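Long-range contacts in BH2358 protein (Bacillus halodurans C-125, PDB 2RBD), which is of unknown function but is probably a spore coat protein, built as a ferritin-like four-helix bundle: residues A[23-27]-A[75-79]; A[30-34]-A[78-84]; A[39-45]-A[97-103]; A[51-55]-A[144-148]. All blocks are in the same frame, centred on the assembly; numbering follows the deposited sequence.

Interaction 1: A[23-27]-A[75-79]; sequences WTYLS and VGLPP
Segment 23-27 is regular alpha helix within helix 16-42. Segment 75-79 is extended, and polyproline-like from G76 on. W23 CA lies 7.0 Å from L77 CA, and S27 CA lies 5.8 Å from P78 CA. W23 takes chi1 t and chi2 95°, which brings its indole to the loop. P78 CG sits over one face, 4.3 Å from the centroid of the five-membered ring, a CH-pi contact. At the ring edge, W23 CD1 is 3.1 Å from G76 O. W23 NE1 donates to a water at 3.0 Å, which donates weakly to L77 O. L26 points its CB at the loop; its CD2 meets P78 CD at 3.6 Å and L77 CD2 at 4.1 Å. S27 CB packs on P78 CB at 3.8 Å, and a second water joins S27 OG to P79 O. An extended, proline-containing loop thus packs on helix 16-42 through the P78-W23 contact. L26 also touches N63 and E67 of helix 46-72, and P160 of the second subunit packs on W23.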
# COMPACT_ATOMS: atom_id res chain seq x y z
N TRP A 23 -5.52 12.15 -11.69
CA TRP A 23 -6.61 13.02 -11.22
C TRP A 23 -6.71 13.01 -9.70
O TRP A 23 -6.84 14.06 -9.04
CB TRP A 23 -7.93 12.55 -11.83
CG TRP A 23 -9.11 13.39 -11.52
CD1 TRP A 23 -9.61 14.40 -12.29
CD2 TRP A 23 -9.99 13.27 -10.41
NE1 TRP A 23 -10.71 14.94 -11.72
CE2 TRP A 23 -10.98 14.28 -10.56
CE3 TRP A 23 -10.05 12.43 -9.30
CZ2 TRP A 23 -12.01 14.46 -9.65
CZ3 TRP A 23 -11.05 12.62 -8.39
CH2 TRP A 23 -12.01 13.63 -8.56
N THR A 24 -6.64 11.82 -9.10
CA THR A 24 -6.71 11.70 -7.67
C THR A 24 -5.50 12.36 -6.96
O THR A 24 -5.64 13.03 -5.93
CB THR A 24 -6.85 10.22 -7.30
OG1 THR A 24 -8.11 9.72 -7.77
CG2 THR A 24 -6.81 10.04 -5.79
N TYR A 25 -4.31 12.18 -7.50
CA TYR A 25 -3.11 12.79 -6.96
C TYR A 25 -3.21 14.33 -6.96
O TYR A 25 -2.85 15.04 -6.02
CB TYR A 25 -1.88 12.29 -7.75
CG TYR A 25 -0.54 12.64 -7.15
CD1 TYR A 25 0.04 13.88 -7.41
CD2 TYR A 25 0.16 11.74 -6.33
CE1 TYR A 25 1.28 14.17 -6.91
CE2 TYR A 25 1.39 12.07 -5.82
CZ TYR A 25 1.95 13.29 -6.08
OH TYR A 25 3.20 13.65 -5.62
N LEU A 26 -3.65 14.87 -8.08
CA LEU A 26 -3.88 16.31 -8.19
C LEU A 26 -4.93 16.80 -7.17
O LEU A 26 -4.74 17.80 -6.52
CB LEU A 26 -4.33 16.61 -9.63
CG LEU A 26 -4.74 18.05 -9.95
CD1 LEU A 26 -3.65 19.07 -9.56
CD2 LEU A 26 -5.14 18.18 -11.44
N SER A 27 -6.04 16.08 -7.05
CA SER A 27 -7.03 16.42 -6.05
C SER A 27 -6.45 16.37 -4.62
O SER A 27 -6.73 17.25 -3.80
CB SER A 27 -8.28 15.54 -6.20
OG SER A 27 -9.38 16.07 -5.46
N VAL A 75 -9.19 15.44 -19.95
CA VAL A 75 -9.67 15.00 -18.64
C VAL A 75 -10.04 16.25 -17.83
O VAL A 75 -9.23 17.19 -17.72
CB VAL A 75 -8.60 14.18 -17.88
CG1 VAL A 75 -9.12 13.79 -16.49
CG2 VAL A 75 -8.10 12.95 -18.73
N GLY A 76 -11.25 16.28 -17.28
CA GLY A 76 -11.65 17.35 -16.39
C GLY A 76 -10.82 17.41 -15.14
O GLY A 76 -10.50 16.39 -14.55
N LEU A 77 -10.52 18.62 -14.72
CA LEU A 77 -9.70 18.85 -13.52
C LEU A 77 -10.57 18.89 -12.29
O LEU A 77 -11.72 19.30 -12.35
CB LEU A 77 -8.90 20.17 -13.63
CG LEU A 77 -7.92 20.31 -14.80
CD1 LEU A 77 -7.04 21.57 -14.68
CD2 LEU A 77 -7.03 19.07 -14.94
N PRO A 78 -10.02 18.44 -11.16
CA PRO A 78 -10.78 18.51 -9.92
C PRO A 78 -10.80 19.95 -9.38
O PRO A 78 -9.84 20.67 -9.52
CB PRO A 78 -9.98 17.61 -8.96
CG PRO A 78 -8.62 17.65 -9.46
CD PRO A 78 -8.68 17.87 -10.96
N PRO A 79 -11.88 20.36 -8.76
CA PRO A 79 -11.94 21.70 -8.20
C PRO A 79 -11.08 21.81 -6.95
O PRO A 79 -11.16 20.94 -6.10
CB PRO A 79 -13.41 21.87 -7.87
CG PRO A 79 -13.88 20.47 -7.64
CD PRO A 79 -13.13 19.61 -8.59
O HOH W 1 -13.02 16.85 -12.21
O HOH W 2 -9.40 19.00 -5.75

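Interaction 2: A[30-34]-A[78-84]; sequences NGLIN and PPAPPDR
N34, N30 and P81 bury the most area. Segment 30-34 is alpha helix. Segment 78-84 is extended, rich in proline, with psi between 135° and 171°. N30 CA is 5.2 Å from A80 CA, and N34 CA is 6.2 Å from P81 CA. N34 points at the loop with chi1 t and chi2 56°. Its OD1 accepts from R84 NE at 3.0 Å and weakly from R84 NH2 at 3.3 Å. R84 NE also gives a weak bond to N34 O at 3.2 Å. The strongest polar partner of R84 is R97 O of the second subunit, bound through NH1. A water donates to both N34 OD1 and P82 O. N30, chi1 m, lays its amide on A80, with CG 3.5 Å from A80 CB. Its ND2 donates to two waters. The one 3.0 Å from N30 ND2 donates to P79 O; the one 3.2 Å from N30 ND2 lies 2.7 Å from P78 O. P81 fills the space between the asparagines: its CB is 3.6 Å from N34 CG, and its CD is 3.9 Å from N30 O. The arrangement is an extended, polyproline-like loop along the outside of a helix in a four-helix bundle, held largely by asparagine side chains and water.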
# COMPACT_ATOMS: atom_id res chain seq x y z
N ASN A 30 -4.43 19.42 -4.10
CA ASN A 30 -5.27 20.59 -3.88
C ASN A 30 -5.75 20.67 -2.45
O ASN A 30 -5.80 21.73 -1.84
CB ASN A 30 -6.49 20.52 -4.82
CG ASN A 30 -6.16 20.79 -6.27
OD1 ASN A 30 -5.15 21.41 -6.61
ND2 ASN A 30 -7.08 20.38 -7.15
N GLY A 31 -6.13 19.52 -1.90
CA GLY A 31 -6.59 19.46 -0.51
C GLY A 31 -5.48 19.75 0.48
O GLY A 31 -5.67 20.44 1.50
N LEU A 32 -4.33 19.21 0.20
CA LEU A 32 -3.17 19.44 1.10
C LEU A 32 -2.66 20.87 1.04
O LEU A 32 -2.35 21.44 2.06
CB LEU A 32 -2.04 18.45 0.81
CG LEU A 32 -2.30 16.96 1.12
CD1 LEU A 32 -1.04 16.17 0.74
CD2 LEU A 32 -2.63 16.75 2.62
N ILE A 33 -2.67 21.49 -0.14
CA ILE A 33 -2.36 22.90 -0.24
C ILE A 33 -3.29 23.73 0.67
O ILE A 33 -2.85 24.60 1.40
CB ILE A 33 -2.40 23.36 -1.69
CG1 ILE A 33 -1.20 22.76 -2.48
CG2 ILE A 33 -2.34 24.87 -1.77
CD1 ILE A 33 -1.32 22.91 -4.00
N ASN A 34 -4.58 23.43 0.61
CA ASN A 34 -5.55 24.15 1.42
C ASN A 34 -5.31 23.93 2.91
O ASN A 34 -5.27 24.88 3.68
CB ASN A 34 -6.96 23.72 1.01
CG ASN A 34 -8.03 24.31 1.91
OD1 ASN A 34 -8.10 25.50 2.05
ND2 ASN A 34 -8.84 23.48 2.51
N PRO A 78 -10.02 18.44 -11.16
CA PRO A 78 -10.78 18.51 -9.92
C PRO A 78 -10.80 19.95 -9.38
O PRO A 78 -9.84 20.67 -9.52
CB PRO A 78 -9.98 17.61 -8.96
CG PRO A 78 -8.62 17.65 -9.46
CD PRO A 78 -8.68 17.87 -10.96
N PRO A 79 -11.88 20.36 -8.76
CA PRO A 79 -11.94 21.70 -8.20
C PRO A 79 -11.08 21.81 -6.95
O PRO A 79 -11.16 20.94 -6.10
CB PRO A 79 -13.41 21.87 -7.87
CG PRO A 79 -13.88 20.47 -7.64
CD PRO A 79 -13.13 19.61 -8.59
N ALA A 80 -10.31 22.87 -6.87
CA ALA A 80 -9.43 23.15 -5.74
C ALA A 80 -10.01 24.17 -4.78
O ALA A 80 -10.61 25.17 -5.20
CB ALA A 80 -8.13 23.67 -6.26
N PRO A 81 -9.84 23.96 -3.47
CA PRO A 81 -10.18 25.04 -2.54
C PRO A 81 -9.36 26.29 -2.78
O PRO A 81 -8.24 26.21 -3.26
CB PRO A 81 -9.84 24.46 -1.19
CG PRO A 81 -9.90 23.01 -1.38
CD PRO A 81 -9.42 22.74 -2.77
N PRO A 82 -9.91 27.48 -2.46
CA PRO A 82 -9.22 28.71 -2.69
C PRO A 82 -8.12 28.98 -1.69
O PRO A 82 -8.00 28.28 -0.66
CB PRO A 82 -10.32 29.76 -2.51
CG PRO A 82 -11.24 29.17 -1.58
CD PRO A 82 -11.25 27.70 -1.88
N ASP A 83 -7.33 30.01 -1.98
CA ASP A 83 -6.32 30.50 -1.07
C ASP A 83 -7.03 31.10 0.17
O ASP A 83 -8.27 31.22 0.19
CB ASP A 83 -5.44 31.51 -1.81
CG ASP A 83 -4.14 31.81 -1.11
OD1 ASP A 83 -3.84 31.28 -0.02
OD2 ASP A 83 -3.37 32.62 -1.65
N ARG A 84 -6.26 31.37 1.21
CA ARG A 84 -6.81 31.70 2.52
C ARG A 84 -6.28 33.03 2.99
O ARG A 84 -5.13 33.38 2.74
CB ARG A 84 -6.38 30.66 3.58
CG ARG A 84 -7.06 29.33 3.43
CD ARG A 84 -6.51 28.35 4.41
NE ARG A 84 -7.38 27.20 4.40
CZ ARG A 84 -8.38 27.03 5.24
NH1 ARG A 84 -8.54 27.90 6.23
NH2 ARG A 84 -9.16 25.99 5.12
O HOH W 3 -6.04 24.35 -2.91
O HOH W 2 -9.40 19.00 -5.75
O HOH W 4 -7.24 20.98 -10.30
O HOH W 5 -9.68 27.39 1.21

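Interaction 3: A[39-45]-A[97-103]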
# COMPACT_ATOMS: atom_id res chain seq x y z
N PHE A 39 -2.58 25.49 8.14
CA PHE A 39 -1.49 25.24 9.10
C PHE A 39 -0.50 26.39 9.22
O PHE A 39 -0.02 26.65 10.30
CB PHE A 39 -0.74 23.98 8.74
CG PHE A 39 -1.47 22.68 9.05
CD1 PHE A 39 -2.52 22.59 9.95
CD2 PHE A 39 -1.01 21.53 8.46
CE1 PHE A 39 -3.13 21.35 10.22
CE2 PHE A 39 -1.61 20.30 8.71
CZ PHE A 39 -2.68 20.23 9.58
N ILE A 40 -0.21 27.11 8.14
CA ILE A 40 0.67 28.28 8.23
C ILE A 40 0.13 29.25 9.29
O ILE A 40 0.88 29.78 10.08
CB ILE A 40 0.82 28.99 6.84
CG1 ILE A 40 1.96 28.34 6.06
CG2 ILE A 40 1.09 30.50 6.98
CD1 ILE A 40 1.74 28.40 4.57
N ASN A 41 -1.18 29.45 9.29
CA ASN A 41 -1.83 30.33 10.26
C ASN A 41 -1.83 29.81 11.70
O ASN A 41 -1.95 30.61 12.63
CB ASN A 41 -3.23 30.65 9.79
CG ASN A 41 -3.24 31.62 8.61
OD1 ASN A 41 -2.43 32.53 8.57
ND2 ASN A 41 -4.16 31.46 7.68
N HIS A 42 -1.72 28.50 11.89
CA HIS A 42 -1.71 27.86 13.20
C HIS A 42 -0.31 27.69 13.76
O HIS A 42 -0.18 27.32 14.89
CB HIS A 42 -2.31 26.44 13.12
CG HIS A 42 -3.80 26.40 12.99
ND1 HIS A 42 -4.63 26.02 14.00
CD2 HIS A 42 -4.60 26.68 11.94
CE1 HIS A 42 -5.89 26.06 13.59
NE2 HIS A 42 -5.90 26.46 12.33
N THR A 43 0.74 27.89 13.00
CA THR A 43 2.10 27.55 13.39
C THR A 43 2.81 28.73 14.09
O THR A 43 2.71 29.85 13.59
CB THR A 43 2.94 27.20 12.10
OG1 THR A 43 2.35 26.07 11.41
CG2 THR A 43 4.40 26.89 12.44
N GLY A 44 3.56 28.43 15.13
CA GLY A 44 4.42 29.42 15.75
C GLY A 44 5.84 29.34 15.20
O GLY A 44 6.46 30.36 14.82
N ASP A 45 6.34 28.11 15.13
CA ASP A 45 7.72 27.86 14.79
C ASP A 45 8.09 28.28 13.38
O ASP A 45 7.50 27.81 12.42
CB ASP A 45 8.01 26.40 15.03
CG ASP A 45 9.45 26.09 14.93
OD1 ASP A 45 9.92 25.92 13.79
OD2 ASP A 45 10.14 26.00 15.97
N ARG A 97 -7.05 25.10 17.79
CA ARG A 97 -5.66 25.34 17.37
C ARG A 97 -4.92 24.04 17.17
O ARG A 97 -4.93 23.17 18.04
CB ARG A 97 -4.92 26.17 18.45
CG ARG A 97 -3.35 26.01 18.48
CD ARG A 97 -2.56 27.24 18.08
NE ARG A 97 -1.27 26.92 17.46
CZ ARG A 97 -0.11 26.67 18.07
NH1 ARG A 97 -0.02 26.60 19.39
NH2 ARG A 97 0.98 26.40 17.33
N PHE A 98 -4.20 23.91 16.05
CA PHE A 98 -3.26 22.84 15.85
C PHE A 98 -1.90 23.33 16.27
O PHE A 98 -1.48 24.42 15.92
CB PHE A 98 -3.25 22.38 14.38
CG PHE A 98 -4.54 21.69 13.97
CD1 PHE A 98 -4.72 20.37 14.19
CD2 PHE A 98 -5.56 22.41 13.43
CE1 PHE A 98 -5.95 19.76 13.83
CE2 PHE A 98 -6.77 21.80 13.10
CZ PHE A 98 -6.95 20.49 13.32
N ASN A 99 -1.25 22.50 17.04
CA ASN A 99 0.04 22.83 17.60
C ASN A 99 1.17 22.30 16.74
O ASN A 99 1.01 21.33 16.03
CB ASN A 99 0.11 22.26 19.02
CG ASN A 99 -1.01 22.80 19.88
OD1 ASN A 99 -1.05 24.00 20.13
ND2 ASN A 99 -1.99 21.94 20.24
N ASP A 100 2.36 22.88 16.92
CA ASP A 100 3.48 22.62 16.02
C ASP A 100 3.86 21.14 15.89
O ASP A 100 3.99 20.65 14.80
CB ASP A 100 4.71 23.45 16.42
CG ASP A 100 4.48 24.93 16.27
OD1 ASP A 100 3.54 25.34 15.56
OD2 ASP A 100 5.23 25.71 16.86
N PRO A 101 4.03 20.42 17.02
CA PRO A 101 4.38 19.01 16.86
C PRO A 101 3.35 18.19 16.09
O PRO A 101 3.72 17.33 15.29
CB PRO A 101 4.45 18.50 18.29
CG PRO A 101 4.59 19.73 19.11
CD PRO A 101 3.93 20.81 18.43
N GLU A 102 2.08 18.48 16.32
CA GLU A 102 1.08 17.71 15.62
C GLU A 102 0.95 18.13 14.14
O GLU A 102 0.76 17.25 13.31
CB GLU A 102 -0.23 17.73 16.39
CG GLU A 102 -0.20 16.84 17.64
CD GLU A 102 0.60 17.42 18.79
OE1 GLU A 102 0.57 18.66 18.98
OE2 GLU A 102 1.24 16.63 19.53
N ILE A 103 1.19 19.38 13.80
CA ILE A 103 1.26 19.84 12.41
C ILE A 103 2.40 19.11 11.70
O ILE A 103 2.24 18.58 10.61
CB ILE A 103 1.48 21.35 12.34
CG1 ILE A 103 0.22 22.10 12.80
CG2 ILE A 103 1.81 21.80 10.89
CD1 ILE A 103 0.45 23.58 13.10
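One histidine side chain binds backbone at both ring nitrogens, and the two partners lie on different subunits. H42 ND1 accepts from F98 N at 3.0 Å with a nearly straight angle of 175°, while H42 NE2 pairs with A96 O of the second subunit. The contact lies at one end of the four-helix bundle, where helix 16-42 finishes and helix 100-124 starts. F39, H42 and F98 form an aromatic cluster. The edge of F39 meets the face of F98, with centroids 5.7 Å apart and planes at 64°. The edge of F98 meets the face of H42, at 5.3 Å and 61°. F98 also meets F98 of the second subunit, so the cluster reaches across the interface. I103 CG1 lies over one face of the F39 ring, 4.2 Å from its centroid, a CH-pi contact.

Polar bonds tie down the chain after H42. R97 holds H42 O with two donors, NE at 2.8 Å and NH2 at 2.9 Å. Its NH2 also makes a salt bridge to D100 OD1 at 3.3 Å. T43 OG1 donates to F39 O at 2.7 Å. D45 is the N-cap of the next helix, and its side chain also pairs with K155. The D100 carboxylate spans two successive amides: OD1 accepts from G44 N at 3.1 Å and OD2 from D45 N at 3.2 Å.

Interaction 4: A[51-55]-A[144-148]; sequences LIDEA and FGGKM
Two alpha-helical segments pack almost antiparallel. Their axes come within 11.4 Å, with a signed crossing angle of -165°. L51 CA lies 7.7 Å from M148 CA, and A55 CA lies 7.8 Å from F144 CA. The apolar contacts fill the gap. F144, chi1 t and chi2 79°, sends its ring to the other helix. Its CE1 is 3.8 Å from L51 CD2 and its CZ 3.7 Å from A55 CB. L51 points at the partner with chi1 m and chi2 t; its CD1 is 4.0 Å from SE of M148, a selenomethionine. L51 O and E54 OE2 approach the edge of the F144 ring, with L51 O 3.4 Å from F144 CZ. The charged contact is a salt bridge between E54 OE1 and K147 NZ at a short 2.5 Å. E54 is extended, with chi1 and chi2 both t. The near-antiparallel packing, apolar at its centre, fits a ferritin-like four-helix bundle. Helix 100-124 meets M148 through S104 and S108, and F144 through V111. On helix 16-42, Y36 touches I52 and A55.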
# COMPACT_ATOMS: atom_id res chain seq x y z
N LEU A 51 9.13 25.20 6.04
CA LEU A 51 8.96 23.91 5.38
C LEU A 51 7.54 23.72 4.83
O LEU A 51 7.35 23.12 3.77
CB LEU A 51 9.37 22.77 6.30
CG LEU A 51 10.89 22.54 6.41
CD1 LEU A 51 11.28 21.67 7.63
CD2 LEU A 51 11.44 21.93 5.11
N ILE A 52 6.54 24.26 5.53
CA ILE A 52 5.16 24.20 5.03
C ILE A 52 5.09 25.00 3.75
O ILE A 52 4.51 24.55 2.76
CB ILE A 52 4.13 24.74 6.04
CG1 ILE A 52 4.12 24.00 7.37
CG2 ILE A 52 2.72 24.76 5.37
CD1 ILE A 52 3.28 24.68 8.45
N ASP A 53 5.69 26.19 3.76
CA ASP A 53 5.72 27.00 2.54
C ASP A 53 6.42 26.26 1.40
O ASP A 53 5.98 26.29 0.26
CB ASP A 53 6.46 28.32 2.80
CG ASP A 53 5.58 29.41 3.38
OD1 ASP A 53 4.34 29.39 3.20
OD2 ASP A 53 6.16 30.35 3.99
N GLU A 54 7.49 25.57 1.70
CA GLU A 54 8.19 24.81 0.68
C GLU A 54 7.32 23.68 0.14
O GLU A 54 7.31 23.42 -1.06
CB GLU A 54 9.46 24.24 1.27
CG GLU A 54 10.24 23.42 0.25
CD GLU A 54 11.55 22.86 0.73
OE1 GLU A 54 12.00 23.29 1.83
OE2 GLU A 54 12.09 22.00 -0.04
N ALA A 55 6.62 22.99 1.03
CA ALA A 55 5.72 21.94 0.60
C ALA A 55 4.62 22.44 -0.33
O ALA A 55 4.32 21.78 -1.33
CB ALA A 55 5.10 21.23 1.79
N PHE A 144 12.42 16.02 0.60
CA PHE A 144 11.58 16.80 1.49
C PHE A 144 11.28 16.02 2.77
O PHE A 144 11.31 16.54 3.88
CB PHE A 144 10.24 17.23 0.79
CG PHE A 144 9.44 18.16 1.63
CD1 PHE A 144 9.78 19.50 1.70
CD2 PHE A 144 8.42 17.69 2.45
CE1 PHE A 144 9.11 20.34 2.56
CE2 PHE A 144 7.75 18.53 3.30
CZ PHE A 144 8.11 19.87 3.35
N GLY A 145 11.00 14.74 2.61
CA GLY A 145 10.80 13.89 3.78
C GLY A 145 12.00 13.86 4.70
O GLY A 145 11.85 13.85 5.92
N GLY A 146 13.19 13.84 4.12
CA GLY A 146 14.41 13.87 4.94
C GLY A 146 14.57 15.17 5.73
O GLY A 146 15.02 15.16 6.87
N LYS A 147 14.17 16.28 5.13
CA LYS A 147 14.12 17.58 5.81
C LYS A 147 13.12 17.60 6.96
O LYS A 147 13.41 18.15 8.02
CB LYS A 147 13.80 18.70 4.83
CG LYS A 147 14.84 19.01 3.81
CD LYS A 147 14.15 19.97 2.82
CE LYS A 147 15.02 21.02 2.30
NZ LYS A 147 14.26 22.30 2.24
N MSE A 148 11.93 17.01 6.76
CA MSE A 148 10.98 16.87 7.85
C MSE A 148 11.51 16.04 9.00
O MSE A 148 11.33 16.40 10.12
CB MSE A 148 9.65 16.29 7.31
CG MSE A 148 8.89 17.20 6.36
SE MSE A 148 8.38 18.94 7.10
CE MSE A 148 7.46 18.37 8.71

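From the N terminus, helix 16-42 supplies the first segments of interactions 1, 2 and 3 in turn. Interactions 1 and 2 close loops back from the linker after helix 46-72; they overlap at P78 and P79 and share a water. Together they fasten the first half of that linker along helix 16-42. Interaction 3 closes a larger loop, from the end of helix 16-42 to the start of helix 100-124, and crosses both. Interaction 4 joins helix 46-72 to helix 128-155 and crosses all the others. It touches interaction 3 where I52 meets I40, T43 and I103. Interactions 1 to 3 also reach the second subunit; interaction 4 stays within the chain.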